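Long-range contacts in tRNA (cytosine(38)-C(5))-methyltransferase (Schizosaccharomyces pombe, PDB 6FDF), which methylates carbon 5 of cytosine 38 in the anticodon loop of tRNA(Asp), and less efficiently of tRNA(Glu), using S-adenosyl-L-methionine as methyl donor: residues M61-L66 and S102-N107; K69-F74 and P113-L118. All coordinates share one frame; numbering follows the deposited sequence.

Contact 1 (M61-L66 and S102-N107); sequences MDISTL and SQAFLN. With SAH (S-adenosyl-L-homocysteine), chain E.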
# COMPACT_ATOMS: atom_id res chain seq x y z
N MET A 61 -19.39 -0.13 -2.17
CA MET A 61 -19.95 -1.43 -2.48
C MET A 61 -19.14 -2.51 -1.77
O MET A 61 -17.91 -2.43 -1.70
CB MET A 61 -19.95 -1.66 -4.00
CG MET A 61 -20.29 -3.06 -4.43
SD MET A 61 -20.77 -3.12 -6.17
CE MET A 61 -20.19 -1.54 -6.77
N ASP A 62 -19.85 -3.50 -1.24
CA ASP A 62 -19.22 -4.66 -0.61
C ASP A 62 -18.77 -5.62 -1.70
O ASP A 62 -19.60 -6.20 -2.41
CB ASP A 62 -20.20 -5.33 0.35
CG ASP A 62 -19.63 -6.56 1.04
OD1 ASP A 62 -18.45 -6.91 0.82
OD2 ASP A 62 -20.39 -7.19 1.80
N ILE A 63 -17.45 -5.79 -1.84
CA ILE A 63 -16.90 -6.63 -2.91
C ILE A 63 -17.39 -8.07 -2.81
O ILE A 63 -17.46 -8.77 -3.82
CB ILE A 63 -15.36 -6.50 -2.88
CG1 ILE A 63 -14.96 -5.15 -3.46
CG2 ILE A 63 -14.67 -7.65 -3.63
CD1 ILE A 63 -13.53 -4.75 -3.22
N SER A 64 -17.80 -8.51 -1.62
CA SER A 64 -18.34 -9.85 -1.49
C SER A 64 -19.71 -10.01 -2.15
O SER A 64 -20.16 -11.15 -2.32
CB SER A 64 -18.46 -10.22 -0.01
OG SER A 64 -19.58 -9.57 0.56
N THR A 65 -20.36 -8.92 -2.54
CA THR A 65 -21.66 -9.00 -3.21
C THR A 65 -21.55 -8.83 -4.72
O THR A 65 -22.58 -8.92 -5.41
CB THR A 65 -22.63 -7.95 -2.65
OG1 THR A 65 -22.23 -6.64 -3.09
CG2 THR A 65 -22.65 -7.99 -1.13
N LEU A 66 -20.35 -8.61 -5.25
CA LEU A 66 -20.20 -8.47 -6.69
C LEU A 66 -20.55 -9.78 -7.39
O LEU A 66 -20.21 -10.87 -6.93
CB LEU A 66 -18.76 -8.07 -7.03
CG LEU A 66 -18.38 -6.61 -6.80
CD1 LEU A 66 -16.87 -6.43 -6.91
CD2 LEU A 66 -19.10 -5.73 -7.81
N SER A 102 -12.94 -11.60 4.38
CA SER A 102 -12.04 -12.22 3.43
C SER A 102 -12.85 -13.12 2.52
O SER A 102 -12.30 -13.78 1.63
CB SER A 102 -10.95 -13.02 4.15
OG SER A 102 -10.04 -13.60 3.22
N GLN A 103 -14.16 -13.13 2.76
CA GLN A 103 -15.15 -13.73 1.89
C GLN A 103 -15.18 -12.96 0.58
O GLN A 103 -15.45 -13.54 -0.48
CB GLN A 103 -16.52 -13.72 2.57
CG GLN A 103 -17.68 -14.15 1.70
CD GLN A 103 -18.83 -14.74 2.52
OE1 GLN A 103 -19.83 -14.08 2.77
NE2 GLN A 103 -18.67 -15.99 2.94
N ALA A 104 -14.95 -11.65 0.66
CA ALA A 104 -14.88 -10.82 -0.54
C ALA A 104 -13.80 -11.30 -1.50
O ALA A 104 -14.03 -11.36 -2.71
CB ALA A 104 -14.62 -9.36 -0.15
N PHE A 105 -12.61 -11.65 -0.99
CA PHE A 105 -11.59 -12.13 -1.92
C PHE A 105 -11.98 -13.48 -2.51
O PHE A 105 -11.81 -13.71 -3.71
CB PHE A 105 -10.22 -12.22 -1.23
CG PHE A 105 -9.11 -12.72 -2.14
CD1 PHE A 105 -8.71 -11.97 -3.23
CD2 PHE A 105 -8.47 -13.92 -1.88
CE1 PHE A 105 -7.70 -12.42 -4.06
CE2 PHE A 105 -7.45 -14.38 -2.70
CZ PHE A 105 -7.06 -13.62 -3.79
N LEU A 106 -12.57 -14.36 -1.69
CA LEU A 106 -13.00 -15.65 -2.20
C LEU A 106 -14.17 -15.48 -3.16
O LEU A 106 -14.32 -16.26 -4.11
CB LEU A 106 -13.38 -16.58 -1.05
CG LEU A 106 -12.24 -16.81 -0.05
CD1 LEU A 106 -12.66 -17.76 1.06
CD2 LEU A 106 -11.00 -17.32 -0.77
N ASN A 107 -14.99 -14.44 -2.95
CA ASN A 107 -16.06 -14.16 -3.91
C ASN A 107 -15.48 -13.79 -5.27
O ASN A 107 -15.98 -14.24 -6.30
CB ASN A 107 -16.97 -13.05 -3.38
CG ASN A 107 -18.12 -12.74 -4.33
OD1 ASN A 107 -18.97 -13.59 -4.57
ND2 ASN A 107 -18.14 -11.52 -4.86
N SAH E . -4.90 -0.27 -1.85
CA SAH E . -5.60 0.86 -1.28
CB SAH E . -6.08 0.56 0.14
CG SAH E . -6.30 -0.94 0.36
SD SAH E . -6.51 -1.35 2.07
C SAH E . -4.73 2.07 -1.31
O SAH E . -3.61 1.98 -1.86
OXT SAH E . -5.17 3.11 -0.78
C5' SAH E . -7.90 -2.40 1.83
C4' SAH E . -9.12 -1.55 1.48
O4' SAH E . -10.16 -2.44 1.12
C3' SAH E . -9.62 -0.69 2.64
O3' SAH E . -9.77 0.67 2.20
C2' SAH E . -11.00 -1.25 2.97
O2' SAH E . -11.94 -0.21 3.26
C1' SAH E . -11.38 -1.97 1.68
N9 SAH E . -12.22 -3.17 1.88
C8 SAH E . -12.05 -4.16 2.77
N7 SAH E . -13.02 -5.09 2.65
C5 SAH E . -13.85 -4.71 1.66
C6 SAH E . -15.08 -5.23 1.02
N6 SAH E . -15.63 -6.39 1.43
N1 SAH E . -15.62 -4.49 0.02
C2 SAH E . -15.07 -3.33 -0.39
N3 SAH E . -13.96 -2.80 0.14
C4 SAH E . -13.32 -3.43 1.16
O HOH W 1 -21.34 -12.92 -5.66
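Ala104 and Ser64 mark the tight part of this contact: the backbones come so near that the two CA atoms lie 3.7 Å apart. Ala104 CB fills the angle between loop and cofactor, 3.6 Å from Ser64 N and 3.5 Å from N6 of S-adenosyl-L-homocysteine. Ile63 flanks the same methyl with CG2, while its CG1 and CD1 lie against the C2 and N1 side of the adenine. That base is read by the loop itself. Ile63 N donates an almost straight bond to SAH N1 (179°), and SAH N6 donates to Asp62 OD1, a pairing that suits the adenine Watson-Crick edge. Asp62 OD1 also accepts from Ser64 N, which makes an Asx turn, and OD2 takes a further bond from Ser64 OG. Both Ser64 donors stand above the carboxylate plane.

Away from the cofactor the contact turns polar. Asn107 ND2 reaches Leu66 O over 3.0 Å, nearly straight at 173°, with the oxygen in the Asn107 amide plane and the nitrogen on a lone pair of the carbonyl. A weak, bent bond from the same nitrogen to Ile63 O means that it grips the carbonyl at the start of the short 3-10 turn and the one just after it. On the looser, more open side lies the partly exposed Gln103, whose CG stays 4.4 Å from Ser64 CB. Solvent enters at the Asn107 end, where water 1 donates to Leu66 O and to Asn107 OD1, at 2.7 Å each, so both arms of the amide are engaged.

The loop follows strand 58-60 and precedes helix 68-74, and it meets the first turn of helix 103-111; Ile63 and Leu66 turn to Ile40 of strand 34-41 and Leu16 of strand 11-16.

Contact 2 (K69-F74 and P113-L118); sequences KDFDAF and PHVNNL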
# COMPACT_ATOMS: atom_id res chain seq x y z
N LYS A 69 -22.31 -10.54 -13.52
CA LYS A 69 -22.94 -9.48 -14.30
C LYS A 69 -22.35 -8.11 -13.96
O LYS A 69 -22.25 -7.25 -14.84
CB LYS A 69 -24.45 -9.49 -14.06
CG LYS A 69 -25.15 -10.74 -14.56
CD LYS A 69 -26.67 -10.62 -14.45
CE LYS A 69 -27.21 -9.60 -15.44
NZ LYS A 69 -28.69 -9.71 -15.60
N ASP A 70 -21.99 -7.89 -12.70
CA ASP A 70 -21.30 -6.65 -12.33
C ASP A 70 -19.96 -6.53 -13.05
O ASP A 70 -19.66 -5.50 -13.66
CB ASP A 70 -21.09 -6.58 -10.82
CG ASP A 70 -22.39 -6.50 -10.04
OD1 ASP A 70 -23.38 -5.94 -10.57
OD2 ASP A 70 -22.41 -6.98 -8.89
N PHE A 71 -19.14 -7.58 -12.99
CA PHE A 71 -17.86 -7.56 -13.68
C PHE A 71 -18.04 -7.41 -15.19
O PHE A 71 -17.23 -6.75 -15.85
CB PHE A 71 -17.07 -8.82 -13.35
CG PHE A 71 -16.51 -8.85 -11.96
CD1 PHE A 71 -15.48 -7.99 -11.60
CD2 PHE A 71 -17.01 -9.73 -11.02
CE1 PHE A 71 -14.96 -8.02 -10.32
CE2 PHE A 71 -16.49 -9.76 -9.73
CZ PHE A 71 -15.47 -8.90 -9.38
N ASP A 72 -19.09 -8.02 -15.74
CA ASP A 72 -19.37 -7.89 -17.17
C ASP A 72 -19.66 -6.44 -17.54
O ASP A 72 -19.18 -5.94 -18.56
CB ASP A 72 -20.55 -8.77 -17.57
CG ASP A 72 -20.21 -10.25 -17.57
OD1 ASP A 72 -19.01 -10.59 -17.64
OD2 ASP A 72 -21.16 -11.08 -17.52
N ALA A 73 -20.46 -5.76 -16.72
CA ALA A 73 -20.75 -4.35 -16.97
C ALA A 73 -19.51 -3.48 -16.86
O ALA A 73 -19.33 -2.54 -17.64
CB ALA A 73 -21.84 -3.87 -16.01
N PHE A 74 -18.64 -3.76 -15.88
CA PHE A 74 -17.38 -3.02 -15.78
C PHE A 74 -16.54 -3.19 -17.04
O PHE A 74 -15.91 -2.23 -17.50
CB PHE A 74 -16.59 -3.48 -14.55
CG PHE A 74 -17.21 -3.10 -13.24
CD1 PHE A 74 -17.79 -1.85 -13.08
CD2 PHE A 74 -17.21 -3.98 -12.18
CE1 PHE A 74 -18.36 -1.49 -11.87
CE2 PHE A 74 -17.79 -3.63 -10.97
CZ PHE A 74 -18.36 -2.38 -10.81
N PRO A 113 -14.36 -17.14 -12.90
CA PRO A 113 -14.53 -18.09 -14.03
C PRO A 113 -15.85 -17.94 -14.76
O PRO A 113 -16.04 -18.60 -15.80
CB PRO A 113 -14.44 -19.46 -13.35
CG PRO A 113 -13.78 -19.21 -12.03
CD PRO A 113 -14.24 -17.86 -11.62
N HIS A 114 -16.76 -17.13 -14.26
CA HIS A 114 -18.09 -16.98 -14.84
C HIS A 114 -18.23 -15.74 -15.71
O HIS A 114 -19.31 -15.51 -16.26
CB HIS A 114 -19.14 -16.94 -13.73
CG HIS A 114 -19.34 -18.25 -13.03
ND1 HIS A 114 -18.66 -18.59 -11.88
CD2 HIS A 114 -20.16 -19.29 -13.29
CE1 HIS A 114 -19.04 -19.78 -11.48
NE2 HIS A 114 -19.96 -20.23 -12.32
N VAL A 115 -17.19 -14.91 -15.82
CA VAL A 115 -17.34 -13.64 -16.52
C VAL A 115 -17.29 -13.86 -18.03
O VAL A 115 -16.75 -14.85 -18.53
CB VAL A 115 -16.27 -12.61 -16.08
CG1 VAL A 115 -16.36 -12.34 -14.58
CG2 VAL A 115 -14.87 -13.08 -16.49
N ASN A 116 -17.88 -12.92 -18.77
CA ASN A 116 -17.91 -13.03 -20.23
C ASN A 116 -16.51 -12.93 -20.82
O ASN A 116 -16.16 -13.68 -21.74
CB ASN A 116 -18.79 -11.92 -20.82
CG ASN A 116 -20.27 -12.25 -20.74
OD1 ASN A 116 -20.68 -13.39 -20.90
ND2 ASN A 116 -21.08 -11.22 -20.51
N ASN A 117 -15.69 -12.02 -20.30
CA ASN A 117 -14.36 -11.74 -20.85
C ASN A 117 -13.37 -11.66 -19.69
O ASN A 117 -13.32 -10.64 -18.99
CB ASN A 117 -14.36 -10.46 -21.67
CG ASN A 117 -15.35 -10.50 -22.81
OD1 ASN A 117 -16.36 -9.80 -22.80
ND2 ASN A 117 -15.06 -11.33 -23.80
N LEU A 118 -12.63 -12.73 -19.47
CA LEU A 118 -11.63 -12.75 -18.42
C LEU A 118 -10.69 -11.55 -18.58
O LEU A 118 -10.29 -11.23 -19.71
CB LEU A 118 -10.81 -14.04 -18.47
CG LEU A 118 -11.50 -15.34 -18.07
CD1 LEU A 118 -10.62 -16.52 -18.45
CD2 LEU A 118 -11.76 -15.34 -16.57
O HOH W 2 -16.67 -9.82 -18.59
O HOH W 3 -21.22 -13.68 -17.10
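Asp72 lays its carboxylate over the side-chain amide of Asn116, the two side chains crossing at about a right angle while their flat groups lie only 10° from parallel. The nearest side-chain atoms of the pair, Asp72 OD2 and Asn116 ND2, are 3.0 Å apart, but the angle is too poor for a hydrogen bond. The hydrogen bond that joins the segments runs instead from the backbone N of Asn116 to Asp72 OD1 over 2.8 Å, almost straight at 174°, and meets that oxygen on its syn side, 22° out of the carboxylate plane. Asp72 CG is anti to its own carbonyl carbon, which puts it beside the backbone N.

The arrangement belongs to the Rossmann-like part of the class I methyltransferase fold, where helices are linked to the strands of a largely parallel sheet. Helix 68-74 leads into strand 78-81, and the loop 113-118 leads from helix 103-111 into the adjacent strand 121-127, so the bond ties one helix to the connection beyond the next.

Two waters extend the grip of the carboxylate. Water 2 lies 2.6 Å from Asp72 OD1, to which it probably donates, and accepts from Asn117 N at 3.0 Å, whereas water 3 donates to Asp72 OD2 and to His114 O, at 2.6 and 2.8 Å. The one carboxylate thus reaches backbone groups of His114, Asn116 and Asn117, the first and last through water, at a largely exposed surface.

Beneath this polar layer Val115 CG1 packs 3.8 Å from Phe71 CB and lies obliquely to the ring. The Phe71 ring itself runs inward, where it stacks with Trp79 and touches Leu14 of strand 11-16.

Contacts 1 and 2, with centres 15 Å apart, illustrate how one pair of chain regions can be joined twice: their segments alternate along the sequence, 61-66 and 69-74 meeting the start of helix 103-111 and the loop beyond its end, respectively. Leu66 is the shared piece, its CD1 lying 3.8 Å from Phe71 CZ and its CD2 4.0 Å from Phe74 CE2. Only contact 1 holds pocket residues. There the side chain of Ala104 is about 8 Å from that of Cys85, the predicted active-site residue, whereas in contact 2 the Phe71 side chain remains about 10 Å from the bound cofactor product, while the polar part of that contact lies at the surface.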